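Local coordinates for endo-b-1,4-glucanase (PDB 1KS8), which probably catalyses the endohydrolysis of (1->4)-beta-D-glucosidic linkages in cellulose, lichenin and cereal beta-D-glucans, as a glycosyl hydrolase family 9 enzyme of (alpha/alpha)6 fold, at residues A[67-72]-A[156-161]; A[102-107]-A[175-180]; A[112-117]-A[139-144]; A[194-199]-A[206-211]. All coordinates share one frame; numbering follows the deposited sequence.

Contact 1. Residues A[67-72]-A[156-161]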
loop_
_atom_site.group_PDB
_atom_site.type_symbol
_atom_site.label_atom_id
_atom_site.label_comp_id
_atom_site.label_asym_id
_atom_site.label_seq_id
_atom_site.Cartn_x
_atom_site.Cartn_y
_atom_site.Cartn_z
ATOM N N TYR A 67 -3.307 4.348 1.278
ATOM C CA TYR A 67 -2.435 4.342 0.110
ATOM C C TYR A 67 -2.385 2.930 -0.473
ATOM O O TYR A 67 -2.493 2.732 -1.685
ATOM C CB TYR A 67 -1.021 4.776 0.506
ATOM C CG TYR A 67 0.034 4.380 -0.503
ATOM C CD1 TYR A 67 0.240 5.129 -1.664
ATOM C CD2 TYR A 67 0.783 3.219 -0.327
ATOM C CE1 TYR A 67 1.165 4.723 -2.627
ATOM C CE2 TYR A 67 1.704 2.806 -1.281
ATOM C CZ TYR A 67 1.890 3.558 -2.426
ATOM O OH TYR A 67 2.787 3.130 -3.378
ATOM N N THR A 68 -2.219 1.946 0.404
ATOM C CA THR A 68 -2.154 0.556 -0.021
ATOM C C THR A 68 -3.420 0.184 -0.780
ATOM O O THR A 68 -3.362 -0.404 -1.863
ATOM C CB THR A 68 -2.001 -0.382 1.194
ATOM O OG1 THR A 68 -0.724 -0.165 1.809
ATOM C CG2 THR A 68 -2.113 -1.840 0.765
ATOM N N ALA A 69 -4.565 0.536 -0.205
ATOM C CA ALA A 69 -5.849 0.238 -0.825
ATOM C C ALA A 69 -5.995 0.888 -2.196
ATOM O O ALA A 69 -6.467 0.258 -3.137
ATOM C CB ALA A 69 -6.983 0.681 0.092
ATOM N N THR A 70 -5.590 2.148 -2.314
ATOM C CA THR A 70 -5.698 2.848 -3.590
ATOM C C THR A 70 -4.860 2.179 -4.671
ATOM O O THR A 70 -5.339 1.947 -5.775
ATOM C CB THR A 70 -5.253 4.322 -3.470
ATOM O OG1 THR A 70 -5.967 4.941 -2.397
ATOM C CG2 THR A 70 -5.550 5.082 -4.765
ATOM N N VAL A 71 -3.609 1.870 -4.353
ATOM C CA VAL A 71 -2.722 1.247 -5.326
ATOM C C VAL A 71 -3.179 -0.165 -5.705
ATOM O O VAL A 71 -3.091 -0.557 -6.872
ATOM C CB VAL A 71 -1.268 1.247 -4.805
ATOM C CG1 VAL A 71 -0.359 0.481 -5.757
ATOM C CG2 VAL A 71 -0.783 2.691 -4.674
ATOM N N LEU A 72 -3.678 -0.927 -4.737
ATOM C CA LEU A 72 -4.160 -2.266 -5.053
ATOM C C LEU A 72 -5.378 -2.159 -5.973
ATOM O O LEU A 72 -5.482 -2.891 -6.955
ATOM C CB LEU A 72 -4.531 -3.034 -3.778
ATOM C CG LEU A 72 -3.374 -3.499 -2.887
ATOM C CD1 LEU A 72 -3.948 -4.301 -1.731
ATOM C CD2 LEU A 72 -2.382 -4.351 -3.686
ATOM N N ALA A 156 -10.231 8.948 0.557
ATOM C CA ALA A 156 -11.264 9.238 -0.434
ATOM C C ALA A 156 -10.858 8.610 -1.771
ATOM O O ALA A 156 -11.693 8.062 -2.495
ATOM C CB ALA A 156 -11.433 10.740 -0.588
ATOM N N ALA A 157 -9.570 8.685 -2.093
ATOM C CA ALA A 157 -9.058 8.110 -3.332
ATOM C C ALA A 157 -9.238 6.596 -3.328
ATOM O O ALA A 157 -9.669 6.010 -4.321
ATOM C CB ALA A 157 -7.582 8.457 -3.502
ATOM N N ALA A 158 -8.910 5.964 -2.204
ATOM C CA ALA A 158 -9.040 4.517 -2.086
ATOM C C ALA A 158 -10.496 4.099 -2.261
ATOM O O ALA A 158 -10.795 3.129 -2.959
ATOM C CB ALA A 158 -8.520 4.051 -0.726
ATOM N N LEU A 159 -11.400 4.840 -1.628
ATOM C CA LEU A 159 -12.822 4.535 -1.715
ATOM C C LEU A 159 -13.349 4.733 -3.134
ATOM O O LEU A 159 -14.129 3.918 -3.634
ATOM C CB LEU A 159 -13.598 5.405 -0.726
ATOM C CG LEU A 159 -13.318 5.084 0.745
ATOM C CD1 LEU A 159 -13.866 6.199 1.623
ATOM C CD2 LEU A 159 -13.944 3.751 1.115
ATOM N N ALA A 160 -12.909 5.803 -3.788
ATOM C CA ALA A 160 -13.341 6.078 -5.153
ATOM C C ALA A 160 -12.811 5.000 -6.091
ATOM O O ALA A 160 -13.535 4.499 -6.951
ATOM C CB ALA A 160 -12.849 7.454 -5.595
ATOM N N ALA A 161 -11.545 4.631 -5.922
ATOM C CA ALA A 161 -10.954 3.594 -6.760
ATOM C C ALA A 161 -11.705 2.284 -6.531
ATOM O O ALA A 161 -12.027 1.566 -7.480
ATOM C CB ALA A 161 -9.476 3.426 -6.427
HETATM O O HOH W 1 -9.320 0.839 -2.504
#
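Thr-70 and Ala-158 meet where the helices holding 67-72 and 156-161 come closest, their short axes 7.9 Å apart and inclined by 30° in the same general N-to-C sense. The apolar contact is made by methyl groups: Ala-69 CB faces Ala-158 CB at 3.8 Å, and the CG2 branch of Thr-70 lies 4.1 Å from Ala-157 CB. Across these two segments the touching residues are alanines and one threonine, consistent with the small separation of the axes.

The polar branch of Thr-70 has a different role. With OG1 anti to the carbonyl carbon (chi1 -53°), the hydroxyl lies against the opposite backbone, 3.1 Å from Ala-158 CA and 3.2 Å from Ala-158 CB. Ala-158 N is also close, but the angle there is too poor for a hydrogen bond. OG1 is hydrogen-bonded to Ala-66 O, one turn earlier on its own helix, and to Glu-154 OE2 on the facing helix, a direct polar link between the two.

A water adds a further link. It donates to Ala-158 O at 2.8 Å and, weakly, to Ala-69 O at 3.0 Å. Trp-217 packs on Thr-70 and Ala-157, Trp-221 on Thr-70 and Ala-161, and Phe-103 on Ala-69 and Ala-158.

The arrangement is consistent with close-packed helices in the core of the (alpha/alpha)6 barrel. Chemically, small methyls allow the approach, the buried hydroxyl is satisfied by a carboxylate and a carbonyl, and the water bridges two carbonyl oxygens.

Contact 2. Residues A[102-107]-A[175-180]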
loop_
_atom_site.group_PDB
_atom_site.type_symbol
_atom_site.label_atom_id
_atom_site.label_comp_id
_atom_site.label_asym_id
_atom_site.label_seq_id
_atom_site.Cartn_x
_atom_site.Cartn_y
_atom_site.Cartn_z
ATOM N N TYR A 102 -13.162 -1.262 6.439
ATOM C CA TYR A 102 -12.635 -0.603 7.624
ATOM C C TYR A 102 -12.728 0.917 7.492
ATOM O O TYR A 102 -13.115 1.599 8.438
ATOM C CB TYR A 102 -11.182 -1.027 7.859
ATOM C CG TYR A 102 -10.489 -0.247 8.954
ATOM C CD1 TYR A 102 -10.829 -0.428 10.295
ATOM C CD2 TYR A 102 -9.508 0.691 8.643
ATOM C CE1 TYR A 102 -10.205 0.307 11.301
ATOM C CE2 TYR A 102 -8.880 1.431 9.639
ATOM C CZ TYR A 102 -9.232 1.234 10.963
ATOM O OH TYR A 102 -8.605 1.960 11.948
ATOM N N PHE A 103 -12.380 1.455 6.326
ATOM C CA PHE A 103 -12.459 2.901 6.143
ATOM C C PHE A 103 -13.880 3.399 6.373
ATOM O O PHE A 103 -14.082 4.494 6.893
ATOM C CB PHE A 103 -12.000 3.310 4.740
ATOM C CG PHE A 103 -10.600 2.884 4.405
ATOM C CD1 PHE A 103 -9.625 2.794 5.395
ATOM C CD2 PHE A 103 -10.252 2.596 3.093
ATOM C CE1 PHE A 103 -8.321 2.422 5.078
ATOM C CE2 PHE A 103 -8.950 2.222 2.764
ATOM C CZ PHE A 103 -7.985 2.135 3.761
ATOM N N ILE A 104 -14.865 2.599 5.972
ATOM C CA ILE A 104 -16.260 2.980 6.165
ATOM C C ILE A 104 -16.562 3.092 7.662
ATOM O O ILE A 104 -17.235 4.028 8.094
ATOM C CB ILE A 104 -17.204 1.963 5.491
ATOM C CG1 ILE A 104 -17.147 2.151 3.972
ATOM C CG2 ILE A 104 -18.631 2.145 5.996
ATOM C CD1 ILE A 104 -17.876 1.079 3.186
ATOM N N LYS A 105 -16.057 2.148 8.451
ATOM C CA LYS A 105 -16.268 2.187 9.895
ATOM C C LYS A 105 -15.551 3.389 10.502
ATOM O O LYS A 105 -16.090 4.068 11.375
ATOM C CB LYS A 105 -15.731 0.920 10.565
ATOM C CG LYS A 105 -16.463 -0.359 10.214
ATOM C CD LYS A 105 -15.911 -1.509 11.040
ATOM C CE LYS A 105 -16.579 -2.825 10.684
ATOM N NZ LYS A 105 -16.011 -3.964 11.457
ATOM N N ALA A 106 -14.330 3.643 10.040
ATOM C CA ALA A 106 -13.532 4.752 10.550
ATOM C C ALA A 106 -14.145 6.114 10.230
ATOM O O ALA A 106 -13.844 7.108 10.891
ATOM C CB ALA A 106 -12.109 4.665 9.997
ATOM N N HIS A 107 -14.994 6.157 9.210
ATOM C CA HIS A 107 -15.665 7.394 8.820
ATOM C C HIS A 107 -16.919 7.480 9.685
ATOM O O HIS A 107 -18.034 7.239 9.217
ATOM C CB HIS A 107 -16.054 7.334 7.347
ATOM C CG HIS A 107 -16.521 8.643 6.793
ATOM N ND1 HIS A 107 -17.355 8.731 5.700
ATOM C CD2 HIS A 107 -16.257 9.916 7.170
ATOM C CE1 HIS A 107 -17.588 10.003 5.429
ATOM N NE2 HIS A 107 -16.934 10.743 6.306
ATOM N N ASN A 175 -21.886 2.019 -4.634
ATOM C CA ASN A 175 -22.566 3.274 -4.326
ATOM C C ASN A 175 -22.191 3.773 -2.935
ATOM O O ASN A 175 -21.964 4.965 -2.731
ATOM C CB ASN A 175 -24.085 3.092 -4.405
ATOM C CG ASN A 175 -24.582 2.904 -5.827
ATOM O OD1 ASN A 175 -25.756 2.606 -6.048
ATOM N ND2 ASN A 175 -23.693 3.085 -6.797
ATOM N N ASN A 176 -22.136 2.851 -1.980
ATOM C CA ASN A 176 -21.790 3.189 -0.606
ATOM C C ASN A 176 -20.366 3.731 -0.542
ATOM O O ASN A 176 -20.104 4.738 0.111
ATOM C CB ASN A 176 -21.940 1.950 0.282
ATOM C CG ASN A 176 -21.627 2.230 1.736
ATOM O OD1 ASN A 176 -21.977 3.286 2.266
ATOM N ND2 ASN A 176 -20.982 1.276 2.396
ATOM N N LEU A 177 -19.450 3.060 -1.229
ATOM C CA LEU A 177 -18.055 3.486 -1.267
ATOM C C LEU A 177 -17.948 4.913 -1.797
ATOM O O LEU A 177 -17.243 5.749 -1.232
ATOM C CB LEU A 177 -17.248 2.556 -2.174
ATOM C CG LEU A 177 -16.975 1.133 -1.683
ATOM C CD1 LEU A 177 -16.444 0.292 -2.832
ATOM C CD2 LEU A 177 -15.977 1.167 -0.533
ATOM N N LEU A 178 -18.653 5.184 -2.891
ATOM C CA LEU A 178 -18.618 6.502 -3.510
ATOM C C LEU A 178 -19.178 7.598 -2.610
ATOM O O LEU A 178 -18.654 8.711 -2.587
ATOM C CB LEU A 178 -19.377 6.476 -4.840
ATOM C CG LEU A 178 -19.203 7.706 -5.735
ATOM C CD1 LEU A 178 -17.730 7.908 -6.064
ATOM C CD2 LEU A 178 -20.010 7.517 -7.010
ATOM N N THR A 179 -20.242 7.294 -1.871
ATOM C CA THR A 179 -20.832 8.282 -0.973
ATOM C C THR A 179 -19.787 8.721 0.048
ATOM O O THR A 179 -19.584 9.913 0.277
ATOM C CB THR A 179 -22.060 7.708 -0.232
ATOM O OG1 THR A 179 -23.111 7.465 -1.175
ATOM C CG2 THR A 179 -22.555 8.684 0.828
ATOM N N HIS A 180 -19.117 7.746 0.651
ATOM C CA HIS A 180 -18.086 8.030 1.639
ATOM C C HIS A 180 -16.909 8.765 1.012
ATOM O O HIS A 180 -16.338 9.667 1.625
ATOM C CB HIS A 180 -17.611 6.729 2.284
ATOM C CG HIS A 180 -18.574 6.167 3.282
ATOM N ND1 HIS A 180 -18.672 6.650 4.569
ATOM C CD2 HIS A 180 -19.509 5.193 3.172
ATOM C CE1 HIS A 180 -19.627 5.998 5.209
ATOM N NE2 HIS A 180 -20.151 5.109 4.384
#
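His-107 and His-180 join through their ND1 atoms, 2.7 Å apart in a nearly straight hydrogen bond (167°) in which either nitrogen could be the donor. Each ND1 lies at the edge of the other ring, near its plane; the rings meet rim to rim with planes at 70° and centroids 5.0 Å apart, neither covering the other.

Ile-104 completes this first shell. Its CG1 sits over one face of the His-180 ring, 4.3 Å from the centroid and offset toward the rim, a CH-pi contact, while CG2 lies 3.7 Å from His-180 NE2. Beyond CG1 the side chain continues to CD1, which meets Asn-176 ND2 tip to tip at a tight 3.2 Å. The same methyl reaches Leu-177 CD2 at 4.2 Å.

Further out, the far nitrogen of His-107, NE2, is hydrogen-bonded to Gln-110 O, so the ring is held at both nitrogens and its rotation is probably well fixed. His-107 is the first residue to leave helical geometry after helix 89-106, and chi1 of -169° sets its CG anti to the backbone N; the ring beyond it meets helix 171-190. Leu-184 and Gln-183 of that helix also touch it.

The short helix axes stay 10.7 Å apart, wide enough for isoleucine and imidazole to lie between them. Phe-103 and Leu-177 both pack on helix 149-165, so helices 89-106 and 171-190 share it as a neighbour, an arrangement consistent with the outer layer of an (alpha/alpha)6 barrel resting on its inner helices.

Contact 3. Residues A[112-117]-A[139-144]; sequences EFYGQV and AYKIDT
Lys-141 lies alongside Tyr-114, its CB over the centre of one ring face, 3.7 Å from the centroid and only 8° off the normal, a CH-pi contact between side chains that point the same way. Ala-139 CB adds a second contact, 3.6 Å from Tyr-114 CD2. On the sheet face of Phe-113 and Ile-142, Phe-113 CB packs on Ile-142 CG1. Gln-116 and Tyr-140 share that face: Gln-116 NE2 lies 3.8 Å from Tyr-140 CE2, at the ring edge, the amide nearly perpendicular to the ring, while bonding Gly-118 O and Asp-201.

The antiparallel backbones are joined by hydrogen bonds. Phe-113 and Ile-142 form a hydrogen-bonded pair, with Ile-142 N reaching Phe-113 O at 2.8 Å and Phe-113 N reaching Ile-142 O at 3.0 Å. Beyond Tyr-114 the register slips by one residue in a classic beta bulge: Tyr-140 O takes Gly-115 N at 2.8 Å and, weakly, Gln-116 N at 3.3 Å.

The looser, partly exposed side is that of Glu-112 and Lys-141. Glu-112 OE2 lies 3.2 Å from Lys-141 CE, but the charged ends miss a salt bridge, partly because chi4 (-58°) bends NZ aside; OE1 bonds Thr-108, and NZ also has a long, weak ion pair with Asp-43. An alanine in place of Tyr-114 would probably leave Lys-141 CB and Ala-139 CB facing a gap and Asp-43 N without its hydroxyl partner.

Strand 113-117 is central in a three-stranded antiparallel sheet, between 60-61 and 139-142. Phe-113 and Ile-142 turn toward helices 149-165 and 171-190, while helix 89-106 lies beside the strand, Ala-106 packing on Phe-113 and Tyr-114.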
loop_
_atom_site.group_PDB
_atom_site.type_symbol
_atom_site.label_atom_id
_atom_site.label_comp_id
_atom_site.label_asym_id
_atom_site.label_seq_id
_atom_site.Cartn_x
_atom_site.Cartn_y
_atom_site.Cartn_z
ATOM N N GLU A 112 -15.558 13.490 10.153
ATOM C CA GLU A 112 -14.789 12.874 11.228
ATOM C C GLU A 112 -14.250 11.561 10.691
ATOM O O GLU A 112 -14.977 10.795 10.059
ATOM C CB GLU A 112 -15.665 12.607 12.455
ATOM C CG GLU A 112 -14.874 12.129 13.668
ATOM C CD GLU A 112 -15.726 11.994 14.913
ATOM O OE1 GLU A 112 -16.397 10.953 15.075
ATOM O OE2 GLU A 112 -15.734 12.942 15.726
ATOM N N PHE A 113 -12.974 11.299 10.941
ATOM C CA PHE A 113 -12.369 10.075 10.444
ATOM C C PHE A 113 -11.284 9.546 11.370
ATOM O O PHE A 113 -10.354 10.271 11.731
ATOM C CB PHE A 113 -11.773 10.330 9.057
ATOM C CG PHE A 113 -11.248 9.095 8.393
ATOM C CD1 PHE A 113 -12.123 8.140 7.896
ATOM C CD2 PHE A 113 -9.879 8.872 8.294
ATOM C CE1 PHE A 113 -11.645 6.974 7.309
ATOM C CE2 PHE A 113 -9.388 7.707 7.709
ATOM C CZ PHE A 113 -10.273 6.756 7.216
ATOM N N TYR A 114 -11.401 8.283 11.761
ATOM C CA TYR A 114 -10.385 7.690 12.614
ATOM C C TYR A 114 -9.209 7.248 11.759
ATOM O O TYR A 114 -9.361 6.459 10.823
ATOM C CB TYR A 114 -10.957 6.522 13.419
ATOM C CG TYR A 114 -11.710 7.000 14.636
ATOM C CD1 TYR A 114 -13.026 7.460 14.535
ATOM C CD2 TYR A 114 -11.080 7.068 15.879
ATOM C CE1 TYR A 114 -13.691 7.983 15.648
ATOM C CE2 TYR A 114 -11.733 7.587 16.991
ATOM C CZ TYR A 114 -13.035 8.044 16.868
ATOM O OH TYR A 114 -13.667 8.572 17.969
ATOM N N GLY A 115 -8.036 7.784 12.082
ATOM C CA GLY A 115 -6.841 7.474 11.318
ATOM C C GLY A 115 -5.858 6.528 11.972
ATOM O O GLY A 115 -4.813 6.226 11.391
ATOM N N GLN A 116 -6.168 6.052 13.171
ATOM C CA GLN A 116 -5.258 5.136 13.835
ATOM C C GLN A 116 -5.904 4.383 14.981
ATOM O O GLN A 116 -6.741 4.929 15.697
ATOM C CB GLN A 116 -4.046 5.905 14.378
ATOM C CG GLN A 116 -2.839 5.032 14.722
ATOM C CD GLN A 116 -1.630 5.856 15.135
ATOM O OE1 GLN A 116 -1.256 6.812 14.454
ATOM N NE2 GLN A 116 -1.005 5.484 16.250
ATOM N N VAL A 117 -5.532 3.117 15.124
ATOM C CA VAL A 117 -5.979 2.300 16.247
ATOM C C VAL A 117 -4.699 1.635 16.732
ATOM O O VAL A 117 -4.007 0.950 15.964
ATOM C CB VAL A 117 -7.004 1.219 15.867
ATOM C CG1 VAL A 117 -7.369 0.412 17.115
ATOM C CG2 VAL A 117 -8.254 1.866 15.288
ATOM N N ALA A 139 -7.718 4.962 19.922
ATOM C CA ALA A 139 -8.101 5.267 18.553
ATOM C C ALA A 139 -7.981 6.777 18.415
ATOM O O ALA A 139 -8.444 7.527 19.280
ATOM C CB ALA A 139 -9.531 4.817 18.285
ATOM N N TYR A 140 -7.343 7.223 17.338
ATOM C CA TYR A 140 -7.139 8.646 17.100
ATOM C C TYR A 140 -7.868 9.070 15.833
ATOM O O TYR A 140 -7.904 8.327 14.849
ATOM C CB TYR A 140 -5.645 8.940 16.960
ATOM C CG TYR A 140 -4.799 8.471 18.126
ATOM C CD1 TYR A 140 -5.072 8.888 19.428
ATOM C CD2 TYR A 140 -3.706 7.629 17.922
ATOM C CE1 TYR A 140 -4.274 8.480 20.500
ATOM C CE2 TYR A 140 -2.904 7.216 18.984
ATOM C CZ TYR A 140 -3.192 7.644 20.266
ATOM O OH TYR A 140 -2.388 7.240 21.311
ATOM N N LYS A 141 -8.432 10.272 15.850
ATOM C CA LYS A 141 -9.184 10.759 14.707
ATOM C C LYS A 141 -8.836 12.179 14.286
ATOM O O LYS A 141 -8.179 12.927 15.016
ATOM C CB LYS A 141 -10.677 10.724 15.038
ATOM C CG LYS A 141 -11.074 11.718 16.131
ATOM C CD LYS A 141 -12.563 11.654 16.444
ATOM C CE LYS A 141 -12.989 12.792 17.359
ATOM N NZ LYS A 141 -12.244 12.789 18.643
ATOM N N ILE A 142 -9.275 12.524 13.083
ATOM C CA ILE A 142 -9.130 13.874 12.576
ATOM C C ILE A 142 -10.578 14.352 12.482
ATOM O O ILE A 142 -11.502 13.542 12.347
ATOM C CB ILE A 142 -8.457 13.942 11.171
ATOM C CG1 ILE A 142 -9.124 12.973 10.194
ATOM C CG2 ILE A 142 -6.966 13.656 11.296
ATOM C CD1 ILE A 142 -8.620 13.115 8.763
ATOM N N ASP A 143 -10.781 15.657 12.604
ATOM C CA ASP A 143 -12.115 16.239 12.521
ATOM C C ASP A 143 -11.984 17.692 12.083
ATOM O O ASP A 143 -10.906 18.117 11.679
ATOM C CB ASP A 143 -12.854 16.134 13.866
ATOM C CG ASP A 143 -12.028 16.617 15.041
ATOM O OD1 ASP A 143 -11.323 17.635 14.905
ATOM O OD2 ASP A 143 -12.098 15.979 16.115
ATOM N N THR A 144 -13.066 18.458 12.161
ATOM C CA THR A 144 -13.006 19.849 11.728
ATOM C C THR A 144 -12.044 20.730 12.524
ATOM O O THR A 144 -11.521 21.706 11.990
ATOM C CB THR A 144 -14.405 20.502 11.733
ATOM O OG1 THR A 144 -14.978 20.413 13.043
ATOM C CG2 THR A 144 -15.315 19.803 10.731
#

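Contact 4. Residues A[194-199]-A[206-211]; sequences KYSDSI and YASADY
The Tyr-195 ring has Tyr-206 O at its edge, near the ring plane, and the CB of the next residue, Ser-196, over one face toward the rim; Ser-208 OG approaches obliquely, 3.1 Å from Tyr-195 CD1. At the edge of the Tyr-211 ring, in its plane, lies Lys-194 CG, 3.9 Å from CD2.

Tyr-195 OH donates a short hydrogen bond, 2.6 Å, to Tyr-206 O, coming in tilted 23° from the carbonyl plane. A phenylalanine in place of Tyr-195 would probably leave Tyr-206 O without this donor and the loop less firmly held there.

Two serines exchange bonds across the contact: Ser-196 N gives to Ser-208 OG at 3.2 Å, and Ser-208 N to Ser-196 OG at 2.9 Å, chi1 of 58° setting that hydroxyl between the backbone N and the carbonyl carbon. In the (alpha/alpha)6 fold this ties the connection between helices 171-190 and 212-226 back on itself. Asp-150 of helix 149-165 bonds both Tyr-195 N and Ser-208 OG. Packing is tight beside this pair, Lys-194 CB standing 3.5 Å from Ser-208 CB.

The extended Lys-194 chain ends at a water, which accepts from NZ at 2.7 Å and donates to Ser-208 O and Ala-209 O. Asp-210, a calcium ligand of this protein with Asp-213, Glu-214 and Asp-254, caps a backbone N at the start of the following helix; no ion is bound here.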
loop_
_atom_site.group_PDB
_atom_site.type_symbol
_atom_site.label_atom_id
_atom_site.label_comp_id
_atom_site.label_asym_id
_atom_site.label_seq_id
_atom_site.Cartn_x
_atom_site.Cartn_y
_atom_site.Cartn_z
ATOM N N LYS A 194 -2.270 18.998 7.937
ATOM C CA LYS A 194 -1.515 17.746 7.910
ATOM C C LYS A 194 -2.107 16.839 8.984
ATOM O O LYS A 194 -2.222 17.248 10.139
ATOM C CB LYS A 194 -0.043 17.998 8.241
ATOM C CG LYS A 194 0.678 18.950 7.305
ATOM C CD LYS A 194 2.089 19.225 7.815
ATOM C CE LYS A 194 2.825 20.216 6.933
ATOM N NZ LYS A 194 4.180 20.525 7.468
ATOM N N TYR A 195 -2.458 15.606 8.629
ATOM C CA TYR A 195 -3.051 14.715 9.618
ATOM C C TYR A 195 -2.138 14.398 10.801
ATOM O O TYR A 195 -2.627 14.182 11.907
ATOM C CB TYR A 195 -3.523 13.404 8.968
ATOM C CG TYR A 195 -2.525 12.265 9.036
ATOM C CD1 TYR A 195 -1.417 12.229 8.193
ATOM C CD2 TYR A 195 -2.681 11.234 9.963
ATOM C CE1 TYR A 195 -0.487 11.195 8.269
ATOM C CE2 TYR A 195 -1.758 10.194 10.049
ATOM C CZ TYR A 195 -0.664 10.181 9.200
ATOM O OH TYR A 195 0.248 9.156 9.285
ATOM N N SER A 196 -0.824 14.369 10.586
ATOM C CA SER A 196 0.082 14.056 11.688
ATOM C C SER A 196 0.265 15.208 12.673
ATOM O O SER A 196 0.951 15.058 13.685
ATOM C CB SER A 196 1.439 13.557 11.167
ATOM O OG SER A 196 2.069 14.486 10.310
ATOM N N ASP A 197 -0.342 16.355 12.375
ATOM C CA ASP A 197 -0.296 17.492 13.289
ATOM C C ASP A 197 -1.514 17.333 14.204
ATOM O O ASP A 197 -1.596 17.947 15.268
ATOM C CB ASP A 197 -0.389 18.828 12.540
ATOM C CG ASP A 197 0.935 19.258 11.932
ATOM O OD1 ASP A 197 1.988 18.725 12.337
ATOM O OD2 ASP A 197 0.921 20.147 11.054
ATOM N N SER A 198 -2.463 16.507 13.767
ATOM C CA SER A 198 -3.679 16.233 14.529
ATOM C C SER A 198 -3.495 14.923 15.295
ATOM O O SER A 198 -3.644 14.880 16.516
ATOM C CB SER A 198 -4.880 16.142 13.586
ATOM O OG SER A 198 -5.100 17.389 12.944
ATOM N N ILE A 199 -3.183 13.853 14.572
ATOM C CA ILE A 199 -2.925 12.559 15.195
ATOM C C ILE A 199 -1.412 12.598 15.380
ATOM O O ILE A 199 -0.648 12.072 14.566
ATOM C CB ILE A 199 -3.339 11.398 14.267
ATOM C CG1 ILE A 199 -4.848 11.468 14.007
ATOM C CG2 ILE A 199 -2.967 10.061 14.898
ATOM C CD1 ILE A 199 -5.388 10.377 13.096
ATOM N N TYR A 206 4.570 7.797 10.402
ATOM C CA TYR A 206 4.111 8.098 9.048
ATOM C C TYR A 206 3.765 9.580 8.970
ATOM O O TYR A 206 2.620 9.963 8.743
ATOM C CB TYR A 206 2.894 7.235 8.698
ATOM C CG TYR A 206 3.272 5.803 8.395
ATOM C CD1 TYR A 206 3.830 5.458 7.166
ATOM C CD2 TYR A 206 3.120 4.803 9.353
ATOM C CE1 TYR A 206 4.230 4.151 6.894
ATOM C CE2 TYR A 206 3.518 3.495 9.095
ATOM C CZ TYR A 206 4.070 3.175 7.862
ATOM O OH TYR A 206 4.451 1.877 7.601
ATOM N N ALA A 207 4.781 10.412 9.159
ATOM C CA ALA A 207 4.607 11.856 9.145
ATOM C C ALA A 207 4.124 12.430 7.822
ATOM O O ALA A 207 4.495 11.960 6.746
ATOM C CB ALA A 207 5.913 12.534 9.549
ATOM N N SER A 208 3.289 13.459 7.922
ATOM C CA SER A 208 2.768 14.153 6.753
ATOM C C SER A 208 3.924 14.878 6.074
ATOM O O SER A 208 4.829 15.374 6.742
ATOM C CB SER A 208 1.729 15.202 7.162
ATOM O OG SER A 208 0.571 14.624 7.736
ATOM N N ALA A 209 3.891 14.928 4.748
ATOM C CA ALA A 209 4.907 15.632 3.979
ATOM C C ALA A 209 4.219 16.921 3.534
ATOM O O ALA A 209 4.197 17.910 4.266
ATOM C CB ALA A 209 5.325 14.804 2.770
ATOM N N ASP A 210 3.649 16.898 2.336
ATOM C CA ASP A 210 2.923 18.045 1.804
ATOM C C ASP A 210 1.592 17.481 1.323
ATOM O O ASP A 210 1.507 16.892 0.246
ATOM C CB ASP A 210 3.696 18.683 0.648
ATOM C CG ASP A 210 3.083 19.993 0.190
ATOM O OD1 ASP A 210 3.822 20.827 -0.377
ATOM O OD2 ASP A 210 1.864 20.186 0.383
ATOM N N TYR A 211 0.558 17.661 2.140
ATOM C CA TYR A 211 -0.771 17.134 1.849
ATOM C C TYR A 211 -1.417 17.571 0.542
ATOM O O TYR A 211 -2.378 16.951 0.088
ATOM C CB TYR A 211 -1.723 17.460 3.008
ATOM C CG TYR A 211 -2.078 18.929 3.149
ATOM C CD1 TYR A 211 -2.923 19.557 2.232
ATOM C CD2 TYR A 211 -1.573 19.687 4.203
ATOM C CE1 TYR A 211 -3.255 20.905 2.361
ATOM C CE2 TYR A 211 -1.899 21.034 4.343
ATOM C CZ TYR A 211 -2.739 21.635 3.419
ATOM O OH TYR A 211 -3.067 22.965 3.557
HETATM O O HOH W 2 5.573 18.428 6.500
#

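Contacts 1 and 2, with centres 12 Å apart, are joined by packing between their four helices: Phe-103 CE2 lies 3.7 Å from Ala-69 CB, and Leu-177 CD2 lies 3.7 Å from Leu-159 CD2. Contact 3, 14 Å from contact 2 by centres, meets it through Ala-106 O and Tyr-114 N at 2.8 Å, a probable hydrogen bond. Contacts 3 and 4, 12 Å apart by centres, are in touch through Ile-199 of contact 4, whose CG2 is 3.6 Å from Tyr-140 CB. Contact 4 holds calcium ligand Asp-210, and contact 1 comes near another, with side chains of Ala-157 and Glu-214 about 6 Å apart. The predicted active-site residues Asp-403 and Glu-412 lie outside all four.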